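Local coordinates for protein delta (Bacillus subtilis, PDB 3ZH9) that probably acts as the wrench that opens the dimeric beta ring, as part of the complex that loads this ring onto primed DNA for replication, at residues A[263-268]-A[291-296]; A[277-280]-A[285-288]; A[221-226]-A[257-262]. All coordinates share one frame; numbering follows the deposited sequence.

Overall arrangement
From the N terminus, the ATPase-like part of the chain comes first, and all three contacts lie in the helical C-terminal family domain that follows. Contact 3 closes a loop of 30 residues, largely helical, bringing helix 215-227 against helix 248-269. Further along that second helix, contact 1 opens; it closes on helix 286-296 after 22 residues, and the short turn of contact 2, between helices 275-282 and 286-296, sits wholly within this excursion. Contact 3 thus precedes the other two in series, while contact 2 nests in contact 1. Helix 248-269 is common to contacts 1 and 3, and helix 286-296 to contacts 1 and 2, so the contacts tie the four helices into one packed unit.

Contact 1: residues A[263-268]-A[291-296]; sequences LQTKYF and LAMDQA
The ammonium group of Lys266 is held by the backbone at the C-terminal end of helix 286-296: NZ donates to Ala296 O at 2.8 Å and also to Phe299 O in the residues that follow. It meets the Ala296 carbonyl from above its plane, 38° out of it, rather than along a lone pair. A long, weak ion pair with Glu270 adds a charged partner. Helix C-termini leave carbonyls that no helical N-H takes up, and a lysine placed there is likely to be favoured by the negative end of the helix dipole as well.

The chain reaches this point with CG anti to the backbone N (chi1 -173°) and stays extended until a bend at chi4 turns NZ toward the carbonyl. Its root is apolar, Lys266 CB lying 3.5 Å from Ala296 CB. One turn back along the partner helix, the Ala292 methyl faces Thr265, with CB 3.8 Å from OG1; that hydroxyl is turned back onto its own helix and bonds to Leu261 O. Thr265 CG2 faces Met293, but the modelled carbons come too close there, and the detail of that pair is doubtful.

The small alanines let the segment axes approach to 8.4 Å while they cross at -79°, close to perpendicular. Around this crossing, Leu261 and Ile262 extend the packing against helix 286-296, helix 275-282 touches both partners through Phe268 and Met293, and Leu304 of helix 301-319 packs against Lys266.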
ATOM      1  N   LEU A 263       9.406 -16.628   8.894  1.00 25.89           N
ATOM      2  CA  LEU A 263       9.032 -18.046   8.971  1.00 22.12           C
ATOM      3  C   LEU A 263       8.005 -18.414   7.883  1.00 28.83           C
ATOM      4  O   LEU A 263       8.175 -19.397   7.176  1.00 26.19           O
ATOM      5  CB  LEU A 263       8.475 -18.379  10.363  1.00 20.70           C
ATOM      6  CG  LEU A 263       8.097 -19.860  10.541  1.00 24.97           C
ATOM      7  CD1 LEU A 263       9.356 -20.698  10.774  1.00 25.37           C
ATOM      8  CD2 LEU A 263       7.134 -20.027  11.657  1.00 22.08           C
ATOM      9  N   GLN A 264       6.944 -17.617   7.744  1.00 22.89           N
ATOM     10  CA  GLN A 264       5.937 -17.863   6.699  1.00 24.02           C
ATOM     11  C   GLN A 264       6.531 -17.849   5.281  1.00 36.04           C
ATOM     12  O   GLN A 264       6.268 -18.726   4.455  1.00 31.84           O
ATOM     13  CB  GLN A 264       4.848 -16.803   6.776  1.00 23.66           C
ATOM     14  CG  GLN A 264       3.896 -16.963   7.953  1.00 28.39           C
ATOM     15  CD  GLN A 264       3.046 -15.728   8.138  1.00 34.83           C
ATOM     16  OE1 GLN A 264       3.544 -14.604   8.067  1.00 34.63           O
ATOM     17  NE2 GLN A 264       1.762 -15.925   8.368  1.00 34.84           N
ATOM     18  N   THR A 265       7.306 -16.813   5.002  1.00 31.25           N
ATOM     19  CA  THR A 265       7.943 -16.670   3.711  1.00 33.23           C
ATOM     20  C   THR A 265       8.881 -17.859   3.422  1.00 32.37           C
ATOM     21  O   THR A 265       8.860 -18.428   2.324  1.00 32.70           O
ATOM     22  CB  THR A 265       8.697 -15.329   3.650  1.00 33.17           C
ATOM     23  OG1 THR A 265       7.747 -14.256   3.744  1.00 34.71           O
ATOM     24  CG2 THR A 265       9.417 -15.206   2.349  1.00 41.07           C
ATOM     25  N   LYS A 266       9.688 -18.243   4.409  1.00 27.54           N
ATOM     26  CA  LYS A 266      10.606 -19.376   4.244  1.00 34.13           C
ATOM     27  C   LYS A 266       9.831 -20.655   3.932  1.00 34.90           C
ATOM     28  O   LYS A 266      10.211 -21.428   3.065  1.00 30.46           O
ATOM     29  CB  LYS A 266      11.466 -19.567   5.503  1.00 28.70           C
ATOM     30  CG  LYS A 266      12.573 -20.604   5.367  1.00 31.55           C
ATOM     31  CD  LYS A 266      13.270 -20.831   6.714  1.00 30.32           C
ATOM     32  CE  LYS A 266      14.521 -21.697   6.577  1.00 34.30           C
ATOM     33  NZ  LYS A 266      15.615 -21.049   5.796  1.00 25.56           N
ATOM     34  N   TYR A 267       8.730 -20.861   4.648  1.00 31.33           N
ATOM     35  CA  TYR A 267       7.873 -22.024   4.462  1.00 29.69           C
ATOM     36  C   TYR A 267       7.318 -22.129   3.031  1.00 37.45           C
ATOM     37  O   TYR A 267       7.338 -23.199   2.414  1.00 33.93           O
ATOM     38  CB  TYR A 267       6.717 -21.969   5.466  1.00 26.06           C
ATOM     39  CG  TYR A 267       5.710 -23.087   5.278  1.00 31.93           C
ATOM     40  CD1 TYR A 267       5.957 -24.372   5.772  1.00 31.96           C
ATOM     41  CD2 TYR A 267       4.517 -22.858   4.603  1.00 23.69           C
ATOM     42  CE1 TYR A 267       5.032 -25.399   5.588  1.00 30.15           C
ATOM     43  CE2 TYR A 267       3.591 -23.871   4.415  1.00 34.92           C
ATOM     44  CZ  TYR A 267       3.845 -25.134   4.917  1.00 31.20           C
ATOM     45  OH  TYR A 267       2.908 -26.120   4.715  1.00 35.77           O
ATOM     46  N   PHE A 268       6.819 -21.019   2.501  1.00 31.35           N
ATOM     47  CA  PHE A 268       6.274 -21.040   1.148  1.00 30.69           C
ATOM     48  C   PHE A 268       7.364 -20.992   0.078  1.00 39.16           C
ATOM     49  O   PHE A 268       7.221 -21.615  -0.964  1.00 43.74           O
ATOM     50  CB  PHE A 268       5.274 -19.913   0.945  1.00 32.31           C
ATOM     51  CG  PHE A 268       3.998 -20.099   1.711  1.00 33.25           C
ATOM     52  CD1 PHE A 268       3.141 -21.150   1.416  1.00 29.93           C
ATOM     53  CD2 PHE A 268       3.659 -19.228   2.728  1.00 28.34           C
ATOM     54  CE1 PHE A 268       1.952 -21.322   2.115  1.00 35.09           C
ATOM     55  CE2 PHE A 268       2.461 -19.396   3.442  1.00 40.28           C
ATOM     56  CZ  PHE A 268       1.613 -20.446   3.135  1.00 30.99           C
ATOM     57  N   LEU A 291      12.147  -8.791   1.019  1.00 36.26           N
ATOM     58  CA  LEU A 291      13.133  -8.623   2.075  1.00 37.28           C
ATOM     59  C   LEU A 291      13.073  -9.783   3.076  1.00 35.71           C
ATOM     60  O   LEU A 291      14.104 -10.247   3.551  1.00 36.77           O
ATOM     61  CB  LEU A 291      12.958  -7.282   2.806  1.00 40.48           C
ATOM     62  CG  LEU A 291      12.997  -5.967   2.007  1.00 51.28           C
ATOM     63  CD1 LEU A 291      12.791  -4.785   2.961  1.00 49.03           C
ATOM     64  CD2 LEU A 291      14.288  -5.805   1.213  1.00 42.41           C
ATOM     65  N   ALA A 292      11.864 -10.238   3.400  1.00 32.79           N
ATOM     66  CA  ALA A 292      11.710 -11.350   4.331  1.00 34.98           C
ATOM     67  C   ALA A 292      12.278 -12.610   3.699  1.00 29.76           C
ATOM     68  O   ALA A 292      12.837 -13.431   4.392  1.00 30.86           O
ATOM     69  CB  ALA A 292      10.220 -11.561   4.727  1.00 32.04           C
ATOM     70  N   MET A 293      12.111 -12.762   2.382  1.00 32.54           N
ATOM     71  CA  MET A 293      12.672 -13.913   1.691  1.00 32.27           C
ATOM     72  C   MET A 293      14.187 -13.916   1.844  1.00 38.50           C
ATOM     73  O   MET A 293      14.784 -14.968   2.059  1.00 34.80           O
ATOM     74  CB  MET A 293      12.329 -13.914   0.206  1.00 38.68           C
ATOM     75  CG  MET A 293      10.874 -14.219  -0.123  1.00 48.82           C
ATOM     76  SD  MET A 293      10.535 -14.185  -1.892  1.00 62.83           S
ATOM     77  CE  MET A 293      11.123 -15.809  -2.382  1.00 70.11           C
ATOM     78  N   ASP A 294      14.807 -12.740   1.726  1.00 34.44           N
ATOM     79  CA  ASP A 294      16.272 -12.641   1.810  1.00 35.92           C
ATOM     80  C   ASP A 294      16.723 -13.030   3.203  1.00 37.26           C
ATOM     81  O   ASP A 294      17.697 -13.756   3.380  1.00 39.85           O
ATOM     82  CB  ASP A 294      16.758 -11.226   1.510  1.00 38.59           C
ATOM     83  CG  ASP A 294      16.622 -10.850   0.037  1.00 49.53           C
ATOM     84  OD1 ASP A 294      16.511 -11.760  -0.814  1.00 51.73           O
ATOM     85  OD2 ASP A 294      16.647  -9.634  -0.266  1.00 47.87           O
ATOM     86  N   GLN A 295      15.996 -12.548   4.203  1.00 39.21           N
ATOM     87  CA  GLN A 295      16.352 -12.840   5.580  1.00 32.01           C
ATOM     88  C   GLN A 295      16.109 -14.311   5.921  1.00 36.10           C
ATOM     89  O   GLN A 295      16.869 -14.908   6.675  1.00 31.18           O
ATOM     90  CB  GLN A 295      15.592 -11.931   6.535  1.00 34.47           C
ATOM     91  CG  GLN A 295      16.162 -10.528   6.599  1.00 39.85           C
ATOM     92  CD  GLN A 295      15.497  -9.670   7.661  1.00 40.59           C
ATOM     93  OE1 GLN A 295      14.287  -9.759   7.885  1.00 42.79           O
ATOM     94  NE2 GLN A 295      16.286  -8.832   8.317  1.00 39.24           N
ATOM     95  N   ALA A 296      15.058 -14.891   5.349  1.00 27.51           N
ATOM     96  CA  ALA A 296      14.698 -16.274   5.649  1.00 27.72           C
ATOM     97  C   ALA A 296      15.838 -17.222   5.301  1.00 31.71           C
ATOM     98  O   ALA A 296      16.021 -18.244   5.961  1.00 34.47           O
ATOM     99  CB  ALA A 296      13.415 -16.686   4.903  1.00 27.08           C
TER

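Contact 2: residues A[277-280]-A[285-288]; sequences QIAS and HPFR. With SO4 (sulfate ion), chain E.
Ala279 and Pro286 face each other across the tight turn between helices 275-282 and 286-296. The Ala279 methyl points at the pyrrolidine ring, with CB 3.7 Å from Pro286 CG and equally close to Pro286 N, so the methyl sits over one face of the ring, near its centre, and not at its edge. This is a small apolar contact, and no hydrogen bond crosses it. Val289, one turn further on, also touches Ala279 and lengthens the seam.

Next to the turn, a sulfate ion, probably from the crystallisation liquor, occupies the approach to helix 286-296. His285 is the N-cap residue, and its backbone N grips the ion twice, reaching O1 at 3.1 Å with an N-H...O angle of 157° and O4 at 3.2 Å along a more bent path. The imidazole has CG anti to its carbonyl carbon (chi1 -85°), which lays the CD2 edge beside the ion, in the ring plane, 3.2 Å from O3. Arg288 comes from the first turn of the helix: CG is anti to the backbone N, a bend at chi2 carries the chain past O4, and NH1 gives a weak bond to O2 at 3.2 Å. Arg288 also packs on Leu261, and its NE has a long, weak ion pair with Glu216. A glycine in place of His285 would keep the backbone donor but remove the ring, and would probably leave O3 of the sulfate without the edge beside it and Glu24 without its contact to the imidazole.

Proline in the first turn, directly after the N-cap residue, is a common way to begin a helix; here it does so at the short connection between two helices of the C-terminal domain, with an anion near the helix N terminus held by the N-cap N-H and weakly by Arg288.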
ATOM      1  N   GLN A 277       3.295 -14.866  -5.377  1.00 45.68           N
ATOM      2  CA  GLN A 277       2.240 -15.674  -4.786  1.00 54.65           C
ATOM      3  C   GLN A 277       2.243 -15.597  -3.256  1.00 49.82           C
ATOM      4  O   GLN A 277       1.197 -15.709  -2.611  1.00 46.30           O
ATOM      5  CB  GLN A 277       2.402 -17.119  -5.248  1.00 67.50           C
ATOM      6  CG  GLN A 277       3.062 -17.217  -6.620  1.00 82.03           C
ATOM      7  CD  GLN A 277       3.165 -18.641  -7.119  1.00 92.73           C
ATOM      8  OE1 GLN A 277       2.207 -19.414  -7.032  1.00 96.10           O
ATOM      9  NE2 GLN A 277       4.331 -18.997  -7.650  1.00 94.84           N
ATOM     10  N   ILE A 278       3.422 -15.398  -2.681  1.00 38.75           N
ATOM     11  CA  ILE A 278       3.544 -15.341  -1.233  1.00 39.05           C
ATOM     12  C   ILE A 278       2.902 -14.055  -0.728  1.00 44.29           C
ATOM     13  O   ILE A 278       2.156 -14.065   0.258  1.00 41.83           O
ATOM     14  CB  ILE A 278       5.021 -15.478  -0.772  1.00 35.94           C
ATOM     15  CG1 ILE A 278       5.554 -16.870  -1.135  1.00 34.74           C
ATOM     16  CG2 ILE A 278       5.140 -15.250   0.746  1.00 33.32           C
ATOM     17  CD1 ILE A 278       7.080 -17.051  -0.948  1.00 35.57           C
ATOM     18  N   ALA A 279       3.173 -12.949  -1.416  1.00 42.15           N
ATOM     19  CA  ALA A 279       2.594 -11.674  -1.020  1.00 39.88           C
ATOM     20  C   ALA A 279       1.070 -11.773  -1.024  1.00 43.44           C
ATOM     21  O   ALA A 279       0.405 -11.310  -0.096  1.00 44.15           O
ATOM     22  CB  ALA A 279       3.060 -10.545  -1.944  1.00 39.06           C
ATOM     23  N   SER A 280       0.510 -12.374  -2.063  1.00 38.83           N
ATOM     24  CA  SER A 280      -0.948 -12.412  -2.149  1.00 58.01           C
ATOM     25  C   SER A 280      -1.537 -13.418  -1.160  1.00 59.07           C
ATOM     26  O   SER A 280      -2.614 -13.193  -0.618  1.00 64.91           O
ATOM     27  CB  SER A 280      -1.450 -12.639  -3.586  1.00 64.57           C
ATOM     28  OG  SER A 280      -0.933 -13.831  -4.141  1.00 72.85           O
ATOM     29  N   HIS A 285       2.662  -6.659   1.197  1.00 41.72           N
ATOM     30  CA  HIS A 285       3.246  -6.066  -0.006  1.00 48.09           C
ATOM     31  C   HIS A 285       4.494  -6.833  -0.430  1.00 42.94           C
ATOM     32  O   HIS A 285       5.349  -7.147   0.401  1.00 44.35           O
ATOM     33  CB  HIS A 285       3.574  -4.582   0.197  1.00 52.43           C
ATOM     34  CG  HIS A 285       2.413  -3.670  -0.054  1.00 73.29           C
ATOM     35  ND1 HIS A 285       2.017  -3.300  -1.324  1.00 82.89           N
ATOM     36  CD2 HIS A 285       1.561  -3.055   0.800  1.00 78.15           C
ATOM     37  CE1 HIS A 285       0.969  -2.500  -1.241  1.00 85.05           C
ATOM     38  NE2 HIS A 285       0.673  -2.333   0.036  1.00 85.64           N
ATOM     39  N   PRO A 286       4.592  -7.139  -1.729  1.00 41.72           N
ATOM     40  CA  PRO A 286       5.706  -7.886  -2.330  1.00 46.21           C
ATOM     41  C   PRO A 286       7.077  -7.284  -1.994  1.00 45.55           C
ATOM     42  O   PRO A 286       8.055  -8.019  -1.881  1.00 43.63           O
ATOM     43  CB  PRO A 286       5.436  -7.761  -3.835  1.00 47.10           C
ATOM     44  CG  PRO A 286       3.971  -7.511  -3.943  1.00 48.46           C
ATOM     45  CD  PRO A 286       3.617  -6.693  -2.737  1.00 49.01           C
ATOM     46  N   PHE A 287       7.141  -5.962  -1.847  1.00 41.47           N
ATOM     47  CA  PHE A 287       8.391  -5.293  -1.488  1.00 42.04           C
ATOM     48  C   PHE A 287       8.919  -5.833  -0.163  1.00 47.11           C
ATOM     49  O   PHE A 287      10.119  -6.128  -0.016  1.00 46.43           O
ATOM     50  CB  PHE A 287       8.174  -3.779  -1.382  1.00 44.60           C
ATOM     51  CG  PHE A 287       9.430  -3.009  -1.091  1.00 49.92           C
ATOM     52  CD1 PHE A 287       9.972  -2.993   0.179  1.00 43.02           C
ATOM     53  CD2 PHE A 287      10.065  -2.286  -2.097  1.00 55.36           C
ATOM     54  CE1 PHE A 287      11.133  -2.285   0.448  1.00 46.56           C
ATOM     55  CE2 PHE A 287      11.216  -1.579  -1.837  1.00 54.86           C
ATOM     56  CZ  PHE A 287      11.754  -1.576  -0.562  1.00 49.16           C
ATOM     57  N   ARG A 288       8.013  -5.952   0.805  1.00 41.63           N
ATOM     58  CA  ARG A 288       8.363  -6.435   2.137  1.00 41.26           C
ATOM     59  C   ARG A 288       8.541  -7.976   2.153  1.00 39.80           C
ATOM     60  O   ARG A 288       9.362  -8.526   2.908  1.00 36.71           O
ATOM     61  CB  ARG A 288       7.317  -5.952   3.158  1.00 52.69           C
ATOM     62  CG  ARG A 288       7.583  -6.403   4.582  1.00 71.69           C
ATOM     63  CD  ARG A 288       7.097  -5.407   5.642  1.00 78.08           C
ATOM     64  NE  ARG A 288       7.386  -5.918   6.982  1.00 72.51           N
ATOM     65  CZ  ARG A 288       6.475  -6.439   7.797  1.00 78.27           C
ATOM     66  NH1 ARG A 288       5.200  -6.491   7.416  1.00 74.61           N
ATOM     67  NH2 ARG A 288       6.838  -6.902   8.998  1.00 73.49           N
TER
HETATM   68  S   SO4 E1343       2.851  -4.600   4.286  1.00149.25           S
HETATM   69  O1  SO4 E1343       1.807  -5.572   3.980  1.00146.40           O
HETATM   70  O2  SO4 E1343       3.157  -4.646   5.715  1.00148.90           O
HETATM   71  O3  SO4 E1343       2.386  -3.264   3.927  1.00150.59           O
HETATM   72  O4  SO4 E1343       4.050  -4.915   3.515  1.00152.03           O

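Contact 3: residues A[221-226]-A[257-262]; sequences ELINKI and NQFRLI
Helices 215-227 and 248-269 stand well apart here, the nearest CA atoms, those of Ile223 and Gln258, being 8.9 Å from one another, so side chains alone bridge the gap. Ile223 does most of this work. With CG1 anti to the carbonyl carbon (chi1 -71°) and CD1 extended beyond it, the longer branch projects across the interface, and its terminal methyl settles on the aliphatic part of Gln258, 3.6 Å from CG and 3.9 Å from CB.

Phe259 approaches Ile223 from the opposite direction. Its CE2 lies 3.9 Å from CD1, which meets the ring obliquely, while CZ comes 4.1 Å from the shorter branch, CG2; the outer end of the ring thus touches both arms of the isoleucine. Phe259 is packed further by Leu304, Ile307 and Leu311 of helix 301-319 and by an edge-to-face stack with Phe299.

In Gln258 a bend at chi2 (64°) swings the amide away from the methyl it supports. NE2 donates to Gln295 OE1 on helix 286-296, whose own NE2 bonds to Asn224 OD1 of helix 215-227, and OE1 takes a weak bond from Arg288.

Between the two segments, then, cohesion is purely apolar. The buried amide of Gln258 finds its partners on the third helix, and Gln295 there links both helices by polar bonds alongside the hydrophobic seam.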
ATOM      1  N   GLU A 221      16.608  -3.688   9.799  1.00 38.93           N
ATOM      2  CA  GLU A 221      18.068  -3.555   9.814  1.00 44.07           C
ATOM      3  C   GLU A 221      18.663  -4.173  11.061  1.00 42.88           C
ATOM      4  O   GLU A 221      19.731  -4.799  11.017  1.00 44.40           O
ATOM      5  CB  GLU A 221      18.482  -2.082   9.721  1.00 50.68           C
ATOM      6  CG  GLU A 221      18.372  -1.490   8.320  1.00 73.30           C
ATOM      7  CD  GLU A 221      19.237  -2.222   7.297  1.00 89.02           C
ATOM      8  OE1 GLU A 221      20.148  -2.982   7.704  1.00 87.60           O
ATOM      9  OE2 GLU A 221      19.000  -2.037   6.081  1.00 98.96           O
ATOM     10  N   LEU A 222      17.977  -3.988  12.181  1.00 34.05           N
ATOM     11  CA  LEU A 222      18.434  -4.577  13.425  1.00 32.89           C
ATOM     12  C   LEU A 222      18.572  -6.080  13.240  1.00 43.02           C
ATOM     13  O   LEU A 222      19.501  -6.692  13.750  1.00 51.12           O
ATOM     14  CB  LEU A 222      17.433  -4.287  14.535  1.00 38.81           C
ATOM     15  CG  LEU A 222      17.642  -5.046  15.844  1.00 44.20           C
ATOM     16  CD1 LEU A 222      19.024  -4.759  16.398  1.00 38.65           C
ATOM     17  CD2 LEU A 222      16.554  -4.644  16.835  1.00 45.18           C
ATOM     18  N   ILE A 223      17.644  -6.680  12.500  1.00 40.17           N
ATOM     19  CA  ILE A 223      17.670  -8.123  12.317  1.00 37.11           C
ATOM     20  C   ILE A 223      18.782  -8.523  11.360  1.00 42.59           C
ATOM     21  O   ILE A 223      19.430  -9.559  11.554  1.00 42.96           O
ATOM     22  CB  ILE A 223      16.296  -8.684  11.871  1.00 41.94           C
ATOM     23  CG1 ILE A 223      15.308  -8.621  13.033  1.00 36.36           C
ATOM     24  CG2 ILE A 223      16.425 -10.130  11.405  1.00 40.45           C
ATOM     25  CD1 ILE A 223      13.848  -8.693  12.601  1.00 37.41           C
ATOM     26  N   ASN A 224      19.027  -7.708  10.335  1.00 37.63           N
ATOM     27  CA  ASN A 224      20.175  -7.972   9.461  1.00 41.17           C
ATOM     28  C   ASN A 224      21.485  -7.979  10.227  1.00 47.54           C
ATOM     29  O   ASN A 224      22.288  -8.901  10.103  1.00 54.82           O
ATOM     30  CB  ASN A 224      20.271  -6.950   8.338  1.00 45.99           C
ATOM     31  CG  ASN A 224      19.510  -7.371   7.116  1.00 55.04           C
ATOM     32  OD1 ASN A 224      19.172  -8.546   6.953  1.00 51.59           O
ATOM     33  ND2 ASN A 224      19.226  -6.414   6.247  1.00 60.13           N
ATOM     34  N   LYS A 225      21.693  -6.937  11.021  1.00 49.99           N
ATOM     35  CA  LYS A 225      22.927  -6.788  11.775  1.00 44.45           C
ATOM     36  C   LYS A 225      23.131  -7.949  12.725  1.00 58.20           C
ATOM     37  O   LYS A 225      24.247  -8.441  12.879  1.00 67.91           O
ATOM     38  CB  LYS A 225      22.923  -5.467  12.531  1.00 41.45           C
ATOM     39  CG  LYS A 225      22.911  -4.274  11.609  1.00 51.48           C
ATOM     40  CD  LYS A 225      24.058  -4.364  10.606  1.00 60.79           C
ATOM     41  CE  LYS A 225      23.865  -3.382   9.452  1.00 69.82           C
ATOM     42  NZ  LYS A 225      24.962  -3.476   8.442  1.00 75.13           N
ATOM     43  N   ILE A 226      22.050  -8.402  13.349  1.00 52.48           N
ATOM     44  CA  ILE A 226      22.153  -9.493  14.304  1.00 55.76           C
ATOM     45  C   ILE A 226      22.523 -10.813  13.640  1.00 62.18           C
ATOM     46  O   ILE A 226      23.490 -11.463  14.040  1.00 67.13           O
ATOM     47  CB  ILE A 226      20.866  -9.670  15.120  1.00 51.07           C
ATOM     48  CG1 ILE A 226      20.802  -8.619  16.232  1.00 46.04           C
ATOM     49  CG2 ILE A 226      20.823 -11.064  15.729  1.00 55.02           C
ATOM     50  CD1 ILE A 226      19.446  -8.532  16.913  1.00 47.09           C
ATOM     51  N   ASN A 257       6.530  -9.464  14.622  1.00 31.54           N
ATOM     52  CA  ASN A 257       5.866  -9.465  13.318  1.00 28.78           C
ATOM     53  C   ASN A 257       6.826  -9.833  12.167  1.00 28.48           C
ATOM     54  O   ASN A 257       6.439 -10.483  11.196  1.00 33.45           O
ATOM     55  CB  ASN A 257       5.243  -8.087  13.015  1.00 31.04           C
ATOM     56  CG  ASN A 257       4.166  -7.680  14.021  1.00 50.25           C
ATOM     57  OD1 ASN A 257       3.507  -8.520  14.637  1.00 47.49           O
ATOM     58  ND2 ASN A 257       3.981  -6.371  14.180  1.00 62.09           N
ATOM     59  N   GLN A 258       8.065  -9.368  12.250  1.00 28.80           N
ATOM     60  CA  GLN A 258       9.023  -9.644  11.192  1.00 23.12           C
ATOM     61  C   GLN A 258       9.470 -11.100  11.226  1.00 27.98           C
ATOM     62  O   GLN A 258       9.614 -11.734  10.176  1.00 31.18           O
ATOM     63  CB  GLN A 258      10.224  -8.702  11.254  1.00 27.10           C
ATOM     64  CG  GLN A 258      11.274  -8.929  10.144  1.00 32.02           C
ATOM     65  CD  GLN A 258      10.766  -8.657   8.723  1.00 38.06           C
ATOM     66  OE1 GLN A 258       9.644  -8.186   8.521  1.00 37.85           O
ATOM     67  NE2 GLN A 258      11.604  -8.957   7.730  1.00 34.86           N
ATOM     68  N   PHE A 259       9.678 -11.634  12.421  1.00 26.54           N
ATOM     69  CA  PHE A 259      10.114 -13.024  12.532  1.00 27.25           C
ATOM     70  C   PHE A 259       9.021 -13.978  12.097  1.00 27.48           C
ATOM     71  O   PHE A 259       9.296 -14.965  11.440  1.00 26.11           O
ATOM     72  CB  PHE A 259      10.636 -13.347  13.933  1.00 30.92           C
ATOM     73  CG  PHE A 259      12.098 -13.053  14.094  1.00 33.43           C
ATOM     74  CD1 PHE A 259      13.041 -13.779  13.379  1.00 34.85           C
ATOM     75  CD2 PHE A 259      12.532 -12.043  14.924  1.00 30.16           C
ATOM     76  CE1 PHE A 259      14.406 -13.499  13.496  1.00 32.94           C
ATOM     77  CE2 PHE A 259      13.900 -11.767  15.060  1.00 33.39           C
ATOM     78  CZ  PHE A 259      14.833 -12.496  14.333  1.00 32.31           C
ATOM     79  N   ARG A 260       7.772 -13.668  12.439  1.00 25.86           N
ATOM     80  CA  ARG A 260       6.653 -14.450  11.923  1.00 25.63           C
ATOM     81  C   ARG A 260       6.601 -14.395  10.402  1.00 27.20           C
ATOM     82  O   ARG A 260       6.386 -15.409   9.754  1.00 28.29           O
ATOM     83  CB  ARG A 260       5.321 -13.999  12.540  1.00 29.18           C
ATOM     84  CG  ARG A 260       5.149 -14.483  14.000  1.00 50.40           C
ATOM     85  CD  ARG A 260       3.716 -14.313  14.506  1.00 53.43           C
ATOM     86  NE  ARG A 260       3.311 -12.917  14.453  1.00 67.91           N
ATOM     87  CZ  ARG A 260       3.253 -12.124  15.514  1.00 73.77           C
ATOM     88  NH1 ARG A 260       3.544 -12.606  16.718  1.00 80.23           N
ATOM     89  NH2 ARG A 260       2.887 -10.861  15.372  1.00 64.76           N
ATOM     90  N   LEU A 261       6.803 -13.208   9.836  1.00 26.49           N
ATOM     91  CA  LEU A 261       6.853 -13.060   8.385  1.00 28.48           C
ATOM     92  C   LEU A 261       7.968 -13.881   7.741  1.00 26.51           C
ATOM     93  O   LEU A 261       7.771 -14.487   6.687  1.00 26.78           O
ATOM     94  CB  LEU A 261       7.038 -11.596   8.011  1.00 25.90           C
ATOM     95  CG  LEU A 261       7.039 -11.301   6.513  1.00 28.14           C
ATOM     96  CD1 LEU A 261       5.784 -11.813   5.816  1.00 29.62           C
ATOM     97  CD2 LEU A 261       7.237  -9.795   6.287  1.00 31.01           C
ATOM     98  N   ILE A 262       9.153 -13.868   8.348  1.00 22.36           N
ATOM     99  CA  ILE A 262      10.269 -14.639   7.799  1.00 26.83           C
ATOM    100  C   ILE A 262       9.936 -16.133   7.784  1.00 24.29           C
ATOM    101  O   ILE A 262      10.120 -16.823   6.781  1.00 30.97           O
ATOM    102  CB  ILE A 262      11.560 -14.392   8.618  1.00 29.61           C
ATOM    103  CG1 ILE A 262      12.037 -12.954   8.398  1.00 29.95           C
ATOM    104  CG2 ILE A 262      12.663 -15.351   8.194  1.00 23.23           C
ATOM    105  CD1 ILE A 262      12.969 -12.479   9.477  1.00 28.90           C
TER